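Local coordinates for protein tryptophan--tRNA ligase (Mycoplasma pneumoniae, PDB 2YY5) that probably catalyses the ATP-dependent attachment of tryptophan to tRNA(Trp), releasing AMP and diphosphate, as a homodimeric class I aminoacyl-tRNA synthetase, at residues M4-T9 with Q35-V40; P148-V153 with Q183-K188; D195-T200 with S207-G212. The protein carries 1 engineered substitution. All blocks are in the same frame, centred on the assembly; numbering follows the deposited sequence.

Interaction 1. Residues M4-T9 with Q35-V40. With WSA (5'-O-[(L-tryptophylamino)sulfonyl]adenosine), chain J.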
loop_
_atom_site.group_PDB
_atom_site.type_symbol
_atom_site.label_atom_id
_atom_site.label_comp_id
_atom_site.label_asym_id
_atom_site.label_seq_id
_atom_site.Cartn_x
_atom_site.Cartn_y
_atom_site.Cartn_z
ATOM N N MET B 4 -7.475 29.638 -10.886
ATOM C CA MET B 4 -6.374 29.338 -9.961
ATOM C C MET B 4 -5.413 28.128 -9.931
ATOM O O MET B 4 -5.829 26.952 -9.896
ATOM C CB MET B 4 -6.942 29.563 -8.569
ATOM C CG MET B 4 -6.017 29.402 -7.427
ATOM S SD MET B 4 -6.965 29.921 -5.957
ATOM C CE MET B 4 -6.669 31.585 -5.880
ATOM N N LYS B 5 -4.105 28.419 -9.862
ATOM C CA LYS B 5 -3.039 27.408 -9.829
ATOM C C LYS B 5 -3.008 26.732 -8.453
ATOM O O LYS B 5 -3.211 27.393 -7.441
ATOM C CB LYS B 5 -1.684 28.048 -10.115
ATOM C CG LYS B 5 -1.430 29.384 -9.420
ATOM C CD LYS B 5 0.044 29.597 -9.014
ATOM C CE LYS B 5 1.042 29.597 -10.193
ATOM N NZ LYS B 5 2.459 29.796 -9.724
ATOM N N ARG B 6 -2.757 25.434 -8.445
ATOM C CA ARG B 6 -2.786 24.610 -7.234
ATOM C C ARG B 6 -1.470 24.155 -6.586
ATOM O O ARG B 6 -0.537 23.776 -7.292
ATOM C CB ARG B 6 -3.625 23.379 -7.561
ATOM C CG ARG B 6 -3.845 22.380 -6.451
ATOM C CD ARG B 6 -4.723 21.195 -6.925
ATOM N NE ARG B 6 -6.040 21.634 -7.391
ATOM C CZ ARG B 6 -6.757 21.010 -8.322
ATOM N NH1 ARG B 6 -7.941 21.492 -8.677
ATOM N NH2 ARG B 6 -6.290 19.909 -8.903
ATOM N N ALA B 7 -1.449 24.112 -5.244
ATOM C CA ALA B 7 -0.278 23.682 -4.443
ATOM C C ALA B 7 -0.596 22.563 -3.433
ATOM O O ALA B 7 -1.594 22.625 -2.710
ATOM C CB ALA B 7 0.290 24.876 -3.682
ATOM N N LEU B 8 0.259 21.547 -3.377
ATOM C CA LEU B 8 0.074 20.436 -2.448
ATOM C C LEU B 8 1.364 20.125 -1.709
ATOM O O LEU B 8 2.449 20.130 -2.304
ATOM C CB LEU B 8 -0.368 19.165 -3.178
ATOM C CG LEU B 8 -0.425 17.991 -2.186
ATOM C CD1 LEU B 8 -1.860 17.802 -1.709
ATOM C CD2 LEU B 8 0.095 16.729 -2.821
ATOM N N THR B 9 1.248 19.850 -0.414
ATOM C CA THR B 9 2.412 19.505 0.392
ATOM C C THR B 9 1.970 18.761 1.635
ATOM O O THR B 9 0.858 18.967 2.141
ATOM C CB THR B 9 3.255 20.754 0.810
ATOM O OG1 THR B 9 4.522 20.311 1.313
ATOM C CG2 THR B 9 2.561 21.574 1.895
ATOM N N GLN B 35 -1.982 32.993 -2.857
ATOM C CA GLN B 35 -1.719 32.918 -4.289
ATOM C C GLN B 35 -2.241 31.654 -4.966
ATOM O O GLN B 35 -2.584 31.671 -6.147
ATOM C CB GLN B 35 -0.212 33.025 -4.541
ATOM C CG GLN B 35 0.372 34.414 -4.343
ATOM C CD GLN B 35 -0.107 35.402 -5.397
ATOM O OE1 GLN B 35 -1.282 35.775 -5.429
ATOM N NE2 GLN B 35 0.804 35.823 -6.271
ATOM N N CYS B 36 -2.308 30.557 -4.227
ATOM C CA CYS B 36 -2.763 29.312 -4.821
ATOM C C CYS B 36 -3.909 28.660 -4.077
ATOM O O CYS B 36 -4.301 29.089 -2.997
ATOM C CB CYS B 36 -1.615 28.297 -4.865
ATOM S SG CYS B 36 0.001 28.919 -5.360
ATOM N N GLN B 37 -4.450 27.619 -4.699
ATOM C CA GLN B 37 -5.493 26.799 -4.104
ATOM C C GLN B 37 -4.554 25.843 -3.378
ATOM O O GLN B 37 -3.934 24.977 -4.002
ATOM C CB GLN B 37 -6.274 26.055 -5.186
ATOM C CG GLN B 37 -7.186 24.963 -4.657
ATOM C CD GLN B 37 -7.948 24.252 -5.760
ATOM O OE1 GLN B 37 -8.725 23.341 -5.496
ATOM N NE2 GLN B 37 -7.725 24.665 -7.001
ATOM N N LEU B 38 -4.430 26.026 -2.069
ATOM C CA LEU B 38 -3.499 25.239 -1.278
ATOM C C LEU B 38 -4.054 24.032 -0.546
ATOM O O LEU B 38 -5.106 24.090 0.088
ATOM C CB LEU B 38 -2.784 26.164 -0.282
ATOM C CG LEU B 38 -1.841 25.551 0.764
ATOM C CD1 LEU B 38 -0.675 24.842 0.064
ATOM C CD2 LEU B 38 -1.320 26.655 1.693
ATOM N N PHE B 39 -3.314 22.935 -0.650
ATOM C CA PHE B 39 -3.652 21.681 -0.002
ATOM C C PHE B 39 -2.489 21.328 0.893
ATOM O O PHE B 39 -1.340 21.315 0.449
ATOM C CB PHE B 39 -3.845 20.573 -1.036
ATOM C CG PHE B 39 -5.180 20.604 -1.707
ATOM C CD1 PHE B 39 -6.299 20.085 -1.068
ATOM C CD2 PHE B 39 -5.325 21.167 -2.973
ATOM C CE1 PHE B 39 -7.545 20.126 -1.680
ATOM C CE2 PHE B 39 -6.565 21.214 -3.595
ATOM C CZ PHE B 39 -7.679 20.691 -2.949
ATOM N N VAL B 40 -2.793 21.053 2.156
ATOM C CA VAL B 40 -1.786 20.684 3.135
ATOM C C VAL B 40 -2.323 19.553 4.012
ATOM O O VAL B 40 -3.479 19.587 4.443
ATOM C CB VAL B 40 -1.430 21.883 4.026
ATOM C CG1 VAL B 40 -0.301 21.513 4.988
ATOM C CG2 VAL B 40 -1.041 23.045 3.159
HETATM C CD2 WSA J . 5.087 14.999 1.475
HETATM C CE3 WSA J . 5.511 16.302 1.238
HETATM C CZ3 WSA J . 5.091 16.961 0.090
HETATM C CH2 WSA J . 4.251 16.317 -0.816
HETATM C CZ2 WSA J . 3.831 15.014 -0.577
HETATM C CE2 WSA J . 4.251 14.355 0.572
HETATM N N11 WSA J . 3.996 13.144 1.060
HETATM C CD1 WSA J . 4.624 12.992 2.222
HETATM C CG WSA J . 5.301 14.101 2.515
HETATM C CB WSA J . 6.138 14.338 3.769
HETATM C CA WSA J . 7.611 14.575 3.427
HETATM N NH3 WSA J . 8.157 13.433 2.681
HETATM C C WSA J . 8.396 14.763 4.728
HETATM O O WSA J . 8.691 13.792 5.416
HETATM N NS WSA J . 8.727 16.005 5.063
HETATM S S WSA J . 9.049 16.093 6.659
HETATM O O1S WSA J . 7.842 15.686 7.451
HETATM O O2S WSA J . 10.180 15.171 7.009
HETATM O "O5'" WSA J . 9.393 17.458 6.921
HETATM C "C5'" WSA J . 8.483 18.481 6.501
HETATM C "C4'" WSA J . 9.088 19.512 5.543
HETATM O "O4'" WSA J . 10.244 20.119 6.147
HETATM C "C3'" WSA J . 9.551 18.923 4.208
HETATM O "O3'" WSA J . 9.256 19.840 3.149
HETATM C "C2'" WSA J . 11.063 18.838 4.410
HETATM O "O2'" WSA J . 11.723 18.895 3.142
HETATM C "C1'" WSA J . 11.272 20.160 5.146
HETATM N N9 WSA J . 12.603 20.173 5.800
HETATM C C8 WSA J . 13.060 19.227 6.616
HETATM N N7 WSA J . 14.260 19.572 7.076
HETATM C C5 WSA J . 14.571 20.753 6.545
HETATM C C4 WSA J . 13.517 21.130 5.724
HETATM N N3 WSA J . 13.590 22.299 5.064
HETATM C C2 WSA J . 14.647 23.082 5.194
HETATM N N1 WSA J . 15.663 22.752 5.970
HETATM C C6 WSA J . 15.660 21.601 6.659
HETATM N N6 WSA J . 16.680 21.278 7.453
#

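Interaction 2. Residues P148-V153 with Q183-K188. With WSA (5'-O-[(L-tryptophylamino)sulfonyl]adenosine), chain J.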
loop_
_atom_site.group_PDB
_atom_site.type_symbol
_atom_site.label_atom_id
_atom_site.label_comp_id
_atom_site.label_asym_id
_atom_site.label_seq_id
_atom_site.Cartn_x
_atom_site.Cartn_y
_atom_site.Cartn_z
ATOM N N PRO B 148 -1.622 18.779 -8.428
ATOM C CA PRO B 148 -1.152 20.145 -8.191
ATOM C C PRO B 148 -0.145 20.649 -9.210
ATOM O O PRO B 148 0.511 19.854 -9.885
ATOM C CB PRO B 148 -0.535 20.040 -6.813
ATOM C CG PRO B 148 0.171 18.714 -6.926
ATOM C CD PRO B 148 -0.913 17.834 -7.545
ATOM N N ASP B 149 -0.022 21.973 -9.306
ATOM C CA ASP B 149 0.935 22.598 -10.213
ATOM C C ASP B 149 2.314 22.556 -9.560
ATOM O O ASP B 149 3.319 22.229 -10.207
ATOM C CB ASP B 149 0.549 24.047 -10.482
ATOM C CG ASP B 149 -0.673 24.170 -11.363
ATOM O OD1 ASP B 149 -1.523 25.034 -11.068
ATOM O OD2 ASP B 149 -0.781 23.417 -12.353
ATOM N N ILE B 150 2.359 22.896 -8.274
ATOM C CA ILE B 150 3.614 22.872 -7.552
ATOM C C ILE B 150 3.515 22.089 -6.245
ATOM O O ILE B 150 2.426 21.812 -5.737
ATOM C CB ILE B 150 4.161 24.312 -7.268
ATOM C CG1 ILE B 150 3.411 24.985 -6.110
ATOM C CG2 ILE B 150 4.093 25.138 -8.542
ATOM C CD1 ILE B 150 1.999 25.302 -6.399
ATOM N N VAL B 151 4.674 21.712 -5.724
ATOM C CA VAL B 151 4.757 20.965 -4.489
ATOM C C VAL B 151 5.845 21.644 -3.681
ATOM O O VAL B 151 7.031 21.391 -3.884
ATOM C CB VAL B 151 5.141 19.487 -4.754
ATOM C CG1 VAL B 151 5.272 18.731 -3.445
ATOM C CG2 VAL B 151 4.090 18.831 -5.621
ATOM N N PRO B 152 5.454 22.553 -2.775
ATOM C CA PRO B 152 6.451 23.254 -1.959
ATOM C C PRO B 152 7.069 22.383 -0.870
ATOM O O PRO B 152 6.376 21.928 0.055
ATOM C CB PRO B 152 5.674 24.454 -1.418
ATOM C CG PRO B 152 4.261 23.986 -1.398
ATOM C CD PRO B 152 4.131 23.197 -2.671
ATOM N N VAL B 153 8.378 22.160 -0.988
ATOM C CA VAL B 153 9.101 21.319 -0.042
ATOM C C VAL B 153 10.547 21.743 0.158
ATOM O O VAL B 153 11.052 22.623 -0.538
ATOM C CB VAL B 153 9.132 19.861 -0.526
ATOM C CG1 VAL B 153 7.784 19.213 -0.350
ATOM C CG2 VAL B 153 9.531 19.836 -1.989
ATOM N N GLN B 183 5.464 20.154 -10.238
ATOM C CA GLN B 183 6.751 20.832 -10.221
ATOM C C GLN B 183 7.338 20.994 -8.817
ATOM O O GLN B 183 6.661 21.459 -7.902
ATOM C CB GLN B 183 6.637 22.213 -10.861
ATOM C CG GLN B 183 7.868 23.064 -10.616
ATOM C CD GLN B 183 7.849 24.366 -11.385
ATOM O OE1 GLN B 183 6.902 25.153 -11.283
ATOM N NE2 GLN B 183 8.907 24.609 -12.158
ATOM N N PHE B 184 8.606 20.619 -8.658
ATOM C CA PHE B 184 9.293 20.751 -7.377
ATOM C C PHE B 184 9.570 22.237 -7.110
ATOM O O PHE B 184 10.089 22.945 -7.981
ATOM C CB PHE B 184 10.614 19.982 -7.414
ATOM C CG PHE B 184 11.552 20.320 -6.281
ATOM C CD1 PHE B 184 11.429 19.697 -5.039
ATOM C CD2 PHE B 184 12.550 21.276 -6.448
ATOM C CE1 PHE B 184 12.285 20.022 -3.979
ATOM C CE2 PHE B 184 13.409 21.608 -5.396
ATOM C CZ PHE B 184 13.274 20.976 -4.157
ATOM N N VAL B 185 9.215 22.706 -5.917
ATOM C CA VAL B 185 9.444 24.100 -5.541
ATOM C C VAL B 185 9.972 24.231 -4.112
ATOM O O VAL B 185 9.344 23.779 -3.152
ATOM C CB VAL B 185 8.160 24.941 -5.692
ATOM C CG1 VAL B 185 8.337 26.296 -5.029
ATOM C CG2 VAL B 185 7.851 25.139 -7.163
ATOM N N GLN B 186 11.138 24.856 -3.988
ATOM C CA GLN B 186 11.781 25.056 -2.693
ATOM C C GLN B 186 12.055 26.540 -2.481
ATOM O O GLN B 186 12.134 27.309 -3.436
ATOM C CB GLN B 186 13.103 24.287 -2.631
ATOM C CG GLN B 186 14.192 24.877 -3.505
ATOM C CD GLN B 186 15.518 24.132 -3.417
ATOM O OE1 GLN B 186 16.475 24.474 -4.110
ATOM N NE2 GLN B 186 15.582 23.114 -2.567
ATOM N N ASN B 187 12.199 26.933 -1.223
ATOM C CA ASN B 187 12.468 28.319 -0.878
ATOM C C ASN B 187 13.892 28.632 -1.315
ATOM O O ASN B 187 14.827 27.924 -0.938
ATOM C CB ASN B 187 12.300 28.506 0.628
ATOM C CG ASN B 187 12.550 29.931 1.073
ATOM O OD1 ASN B 187 13.693 30.400 1.095
ATOM N ND2 ASN B 187 11.481 30.630 1.431
ATOM N N LYS B 188 14.054 29.686 -2.110
ATOM C CA LYS B 188 15.369 30.063 -2.618
ATOM C C LYS B 188 16.455 30.147 -1.549
ATOM O O LYS B 188 17.576 29.690 -1.771
ATOM C CB LYS B 188 15.301 31.404 -3.370
ATOM C CG LYS B 188 15.209 32.631 -2.475
ATOM C CD LYS B 188 15.333 33.924 -3.274
ATOM C CE LYS B 188 15.474 35.138 -2.354
ATOM N NZ LYS B 188 15.643 36.411 -3.110
HETATM C CD2 WSA J . 5.087 14.999 1.475
HETATM C CE3 WSA J . 5.511 16.302 1.238
HETATM C CZ3 WSA J . 5.091 16.961 0.090
HETATM C CH2 WSA J . 4.251 16.317 -0.816
HETATM C CZ2 WSA J . 3.831 15.014 -0.577
HETATM C CE2 WSA J . 4.251 14.355 0.572
HETATM N N11 WSA J . 3.996 13.144 1.060
HETATM C CD1 WSA J . 4.624 12.992 2.222
HETATM C CG WSA J . 5.301 14.101 2.515
HETATM C CB WSA J . 6.138 14.338 3.769
HETATM C CA WSA J . 7.611 14.575 3.427
HETATM N NH3 WSA J . 8.157 13.433 2.681
HETATM C C WSA J . 8.396 14.763 4.728
HETATM O O WSA J . 8.691 13.792 5.416
HETATM N NS WSA J . 8.727 16.005 5.063
HETATM S S WSA J . 9.049 16.093 6.659
HETATM O O1S WSA J . 7.842 15.686 7.451
HETATM O O2S WSA J . 10.180 15.171 7.009
HETATM O "O5'" WSA J . 9.393 17.458 6.921
HETATM C "C5'" WSA J . 8.483 18.481 6.501
HETATM C "C4'" WSA J . 9.088 19.512 5.543
HETATM O "O4'" WSA J . 10.244 20.119 6.147
HETATM C "C3'" WSA J . 9.551 18.923 4.208
HETATM O "O3'" WSA J . 9.256 19.840 3.149
HETATM C "C2'" WSA J . 11.063 18.838 4.410
HETATM O "O2'" WSA J . 11.723 18.895 3.142
HETATM C "C1'" WSA J . 11.272 20.160 5.146
HETATM N N9 WSA J . 12.603 20.173 5.800
HETATM C C8 WSA J . 13.060 19.227 6.616
HETATM N N7 WSA J . 14.260 19.572 7.076
HETATM C C5 WSA J . 14.571 20.753 6.545
HETATM C C4 WSA J . 13.517 21.130 5.724
HETATM N N3 WSA J . 13.590 22.299 5.064
HETATM C C2 WSA J . 14.647 23.082 5.194
HETATM N N1 WSA J . 15.663 22.752 5.970
HETATM C C6 WSA J . 15.660 21.601 6.659
HETATM N N6 WSA J . 16.680 21.278 7.453
HETATM O O HOH W 1 12.357 24.885 0.687
#

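Interaction 3. Residues D195-T200 with S207-G212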
loop_
_atom_site.group_PDB
_atom_site.type_symbol
_atom_site.label_atom_id
_atom_site.label_comp_id
_atom_site.label_asym_id
_atom_site.label_seq_id
_atom_site.Cartn_x
_atom_site.Cartn_y
_atom_site.Cartn_z
ATOM N N ASP B 195 22.328 21.956 10.659
ATOM C CA ASP B 195 22.426 21.590 12.063
ATOM C C ASP B 195 23.352 22.594 12.764
ATOM O O ASP B 195 24.431 22.892 12.257
ATOM C CB ASP B 195 22.981 20.163 12.148
ATOM C CG ASP B 195 23.079 19.653 13.562
ATOM O OD1 ASP B 195 23.982 20.108 14.296
ATOM O OD2 ASP B 195 22.252 18.792 13.937
ATOM N N LEU B 196 22.927 23.116 13.917
ATOM C CA LEU B 196 23.717 24.098 14.657
ATOM C C LEU B 196 25.036 23.589 15.240
ATOM O O LEU B 196 25.946 24.380 15.483
ATOM C CB LEU B 196 22.883 24.726 15.780
ATOM C CG LEU B 196 21.811 25.741 15.374
ATOM C CD1 LEU B 196 21.268 26.423 16.618
ATOM C CD2 LEU B 196 22.405 26.782 14.441
ATOM N N PHE B 197 25.138 22.284 15.476
ATOM C CA PHE B 197 26.363 21.695 16.021
ATOM C C PHE B 197 27.313 21.229 14.909
ATOM O O PHE B 197 28.535 21.387 15.005
ATOM C CB PHE B 197 26.028 20.516 16.929
ATOM C CG PHE B 197 27.219 19.673 17.277
ATOM C CD1 PHE B 197 28.237 20.174 18.081
ATOM C CD2 PHE B 197 27.340 18.384 16.766
ATOM C CE1 PHE B 197 29.355 19.405 18.368
ATOM C CE2 PHE B 197 28.456 17.607 17.047
ATOM C CZ PHE B 197 29.465 18.117 17.849
ATOM N N ASP B 198 26.743 20.630 13.871
ATOM C CA ASP B 198 27.520 20.175 12.726
ATOM C C ASP B 198 26.855 20.778 11.492
ATOM O O ASP B 198 26.000 20.159 10.865
ATOM C CB ASP B 198 27.508 18.654 12.623
ATOM C CG ASP B 198 28.311 18.151 11.432
ATOM O OD1 ASP B 198 28.790 18.989 10.636
ATOM O OD2 ASP B 198 28.457 16.922 11.292
ATOM N N PRO B 199 27.245 22.002 11.129
ATOM C CA PRO B 199 26.669 22.684 9.971
ATOM C C PRO B 199 26.892 22.053 8.588
ATOM O O PRO B 199 26.463 22.616 7.575
ATOM C CB PRO B 199 27.244 24.095 10.092
ATOM C CG PRO B 199 28.562 23.859 10.721
ATOM C CD PRO B 199 28.262 22.842 11.784
ATOM N N THR B 200 27.542 20.890 8.542
ATOM C CA THR B 200 27.778 20.205 7.269
ATOM C C THR B 200 26.635 19.226 6.999
ATOM O O THR B 200 26.621 18.518 5.984
ATOM C CB THR B 200 29.102 19.409 7.285
ATOM O OG1 THR B 200 29.010 18.338 8.233
ATOM C CG2 THR B 200 30.263 20.317 7.668
ATOM N N SER B 207 18.486 13.585 14.153
ATOM C CA SER B 207 19.801 13.805 14.754
ATOM C C SER B 207 19.852 13.390 16.220
ATOM O O SER B 207 19.018 13.794 17.031
ATOM C CB SER B 207 20.217 15.269 14.633
ATOM O OG SER B 207 20.422 15.612 13.278
ATOM N N LYS B 208 20.851 12.577 16.537
ATOM C CA LYS B 208 21.082 12.071 17.884
ATOM C C LYS B 208 21.299 13.238 18.845
ATOM O O LYS B 208 20.633 13.356 19.880
ATOM C CB LYS B 208 22.317 11.162 17.863
ATOM C CG LYS B 208 23.608 11.878 17.418
ATOM C CD LYS B 208 24.537 10.987 16.593
ATOM C CE LYS B 208 24.260 11.147 15.108
ATOM N NZ LYS B 208 22.822 10.929 14.797
ATOM N N ASN B 209 22.242 14.100 18.479
ATOM C CA ASN B 209 22.593 15.278 19.260
ATOM C C ASN B 209 21.536 16.358 19.053
ATOM O O ASN B 209 21.316 16.825 17.938
ATOM C CB ASN B 209 23.968 15.770 18.814
ATOM C CG ASN B 209 24.456 16.942 19.613
ATOM O OD1 ASN B 209 25.640 17.262 19.584
ATOM N ND2 ASN B 209 23.552 17.605 20.323
ATOM N N GLN B 210 20.889 16.763 20.137
ATOM C CA GLN B 210 19.833 17.758 20.049
ATOM C C GLN B 210 20.228 19.229 20.131
ATOM O O GLN B 210 19.399 20.102 19.893
ATOM C CB GLN B 210 18.773 17.451 21.098
ATOM C CG GLN B 210 18.154 16.085 20.908
ATOM C CD GLN B 210 16.904 15.898 21.731
ATOM O OE1 GLN B 210 16.947 15.940 22.960
ATOM N NE2 GLN B 210 15.774 15.692 21.056
ATOM N N ASN B 211 21.482 19.514 20.462
ATOM C CA ASN B 211 21.911 20.905 20.554
ATOM C C ASN B 211 22.029 21.467 19.148
ATOM O O ASN B 211 22.186 22.672 18.963
ATOM C CB ASN B 211 23.261 21.017 21.271
ATOM C CG ASN B 211 23.218 20.480 22.691
ATOM O OD1 ASN B 211 22.453 20.956 23.533
ATOM N ND2 ASN B 211 24.050 19.479 22.965
ATOM N N GLY B 212 21.954 20.580 18.159
ATOM C CA GLY B 212 22.059 21.004 16.777
ATOM C C GLY B 212 20.711 21.325 16.156
ATOM O O GLY B 212 20.647 21.891 15.064
HETATM O O HOH W 2 20.566 17.904 12.342
#

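Interaction 1. Residues M4-T9 with Q35-V40
R6 and Q37 lie side by side on one face of a parallel strand pair and point the same way. CG of each is anti to its backbone N. Q37 then runs straight, while R6 bends at chi3 (-59°). This turns the guanidinium so that the Q37 amide carbon CD sits at its edge, in plane. The two flat groups stand almost perpendicular. R6 NE and Q37 NE2 are 3.5 Å apart, but both are donors and form no bond. The guanidinium finds its acceptor elsewhere, as NH2 bonds to the carbonyl of Y146. Further along this face R6 crosses the F39 ring obliquely, with CD 3.8 Å from CE2. L8 crosses F39 too and puts CD1 3.5 Å from F39 CB.

The other face carries A7, T9, L38 and V40. The A7 CB methyl touches L38 CD1 at 3.9 Å and also meets C36 CB. T9 and V40 stand side by side, CG2 to CG2. The T9 hydroxyl bonds to P152 O and lies near the indole of the bound tryptophanyl adenylate analogue, OG1 to CZ3 3.6 Å.

Four backbone bonds tie the strands: Q37 N to K5 O, A7 N to Q37 O (2.9 Å, 174°), F39 N to A7 O and T9 N to F39 O. The backbone supplies all the hydrogen bonds between 4-9 and 35-40. Strand 37-42 lies between 6-11 and 78-82, and L38 also pairs with C79. The side chains add mainly apolar contact, and T9 brings a polar group to the tryptophan end of the pocket.

Interaction 2. Residues P148-V153 with Q183-K188
V153 has CG1 anti to its carbonyl carbon (chi1 -74°), which puts CG2 in the crowded position between N and C. F184 has CG anti to the backbone N (chi1 166°), so its ring swings back toward V153. The two side chains cross obliquely, and V153 CG2 meets F184 CE1 at 3.4 Å. The other branch of V153 faces the ligand, with CG1 3.5 Å from CZ3 of the indole. V151 CG1 is also anti to its backbone N and lies 3.7 Å from CH2 of the same indole. The two valines thus give the bound tryptophanyl adenylate analogue an apolar wall.

On the face away from V151 and F184, V185 CG2 packs on I150 CB at 3.8 Å. The backbones are joined by four bonds in parallel register: Q183 N to D149 O, V151 N to Q183 O, V185 N to V151 O and V153 N to V185 O. The last is 2.9 Å long and runs nearly along the C=O axis. V185 N instead meets V151 O from well above the carbonyl plane, over a longer 3.3 Å. A water donates to V153 O and accepts from N187 N, so it bridges the two segments just past the strands.

At the far end D149 makes a salt bridge to R180 and accepts from R6 N, which links the pair to strand 6-11. Strand 150-152, helix 158-175 and strand 183-185 form a beta-alpha-beta crossover unit of the Rossmann fold. As in class I synthetases generally, the C-terminal strand ends border the adenylate site.

Interaction 3. Residues D195-T200 with S207-G212
D195 OD1 is gripped by two backbone N-H groups, those of F197 (2.7 Å from OD1) and D198 (2.8 Å from OD1). Both approach from above the carboxylate plane. The bond from F197 N closes an Asx turn, and the one from D198 N extends it to an Asx motif. The D195 side chain, with CG anti to the backbone N (chi1 -178°), also leans on G212, whose CA is 3.3 Å from OD1. The other oxygen, OD2, accepts from a water, which accepts in turn from S207 OG. The acid is buried, and these donors would probably favour its charged form.

A direct backbone bond joins the segments: L196 N gives to G212 O over 2.8 Å, at 165°. It arrives in the carbonyl plane, on a lone pair. Residues 201-206, between the two segments, include the predicted KMSKS motif, K202-S206, which belongs to the ATP site of class I synthetases. The contact of 195-200 with 207-212 therefore closes the base of that signature loop, and S207 follows the motif directly.

F197 has CG anti to the backbone N and turns its ring to N209. The two side chains cross at about a right angle. The N209 amide end lies over one face of the ring, offset toward the rim, with the planes 40° apart. L196, which is buried, also packs on I214 and on I227 of helix 220-228. Beyond it the segment makes a second Asx turn, in which D198 OD1 accepts from T200 N (3.1 Å) and from the T200 hydroxyl.

In the fold
Interactions 1 and 2 belong to the Rossmann sheet and are partly buried, with exposed ends. They touch each other, with centres about 10 Å apart. Strand 6-11 lies between 37-42 and 150-152, pairing by backbone bonds with each, with R6 and L8 bonding to I150. Both contacts reach the tryptophanyl adenylate analogue. Each rests on regular parallel backbone bonds with apolar side chains. Interaction 3 is different: its centre is about 33 Å from that of interaction 1 and about 26 Å from that of interaction 2, in a loop region, also partly buried. One backbone bond and a bridging water join its segments beside the KMSKS motif, while carboxylate turns shape 195-200 itself.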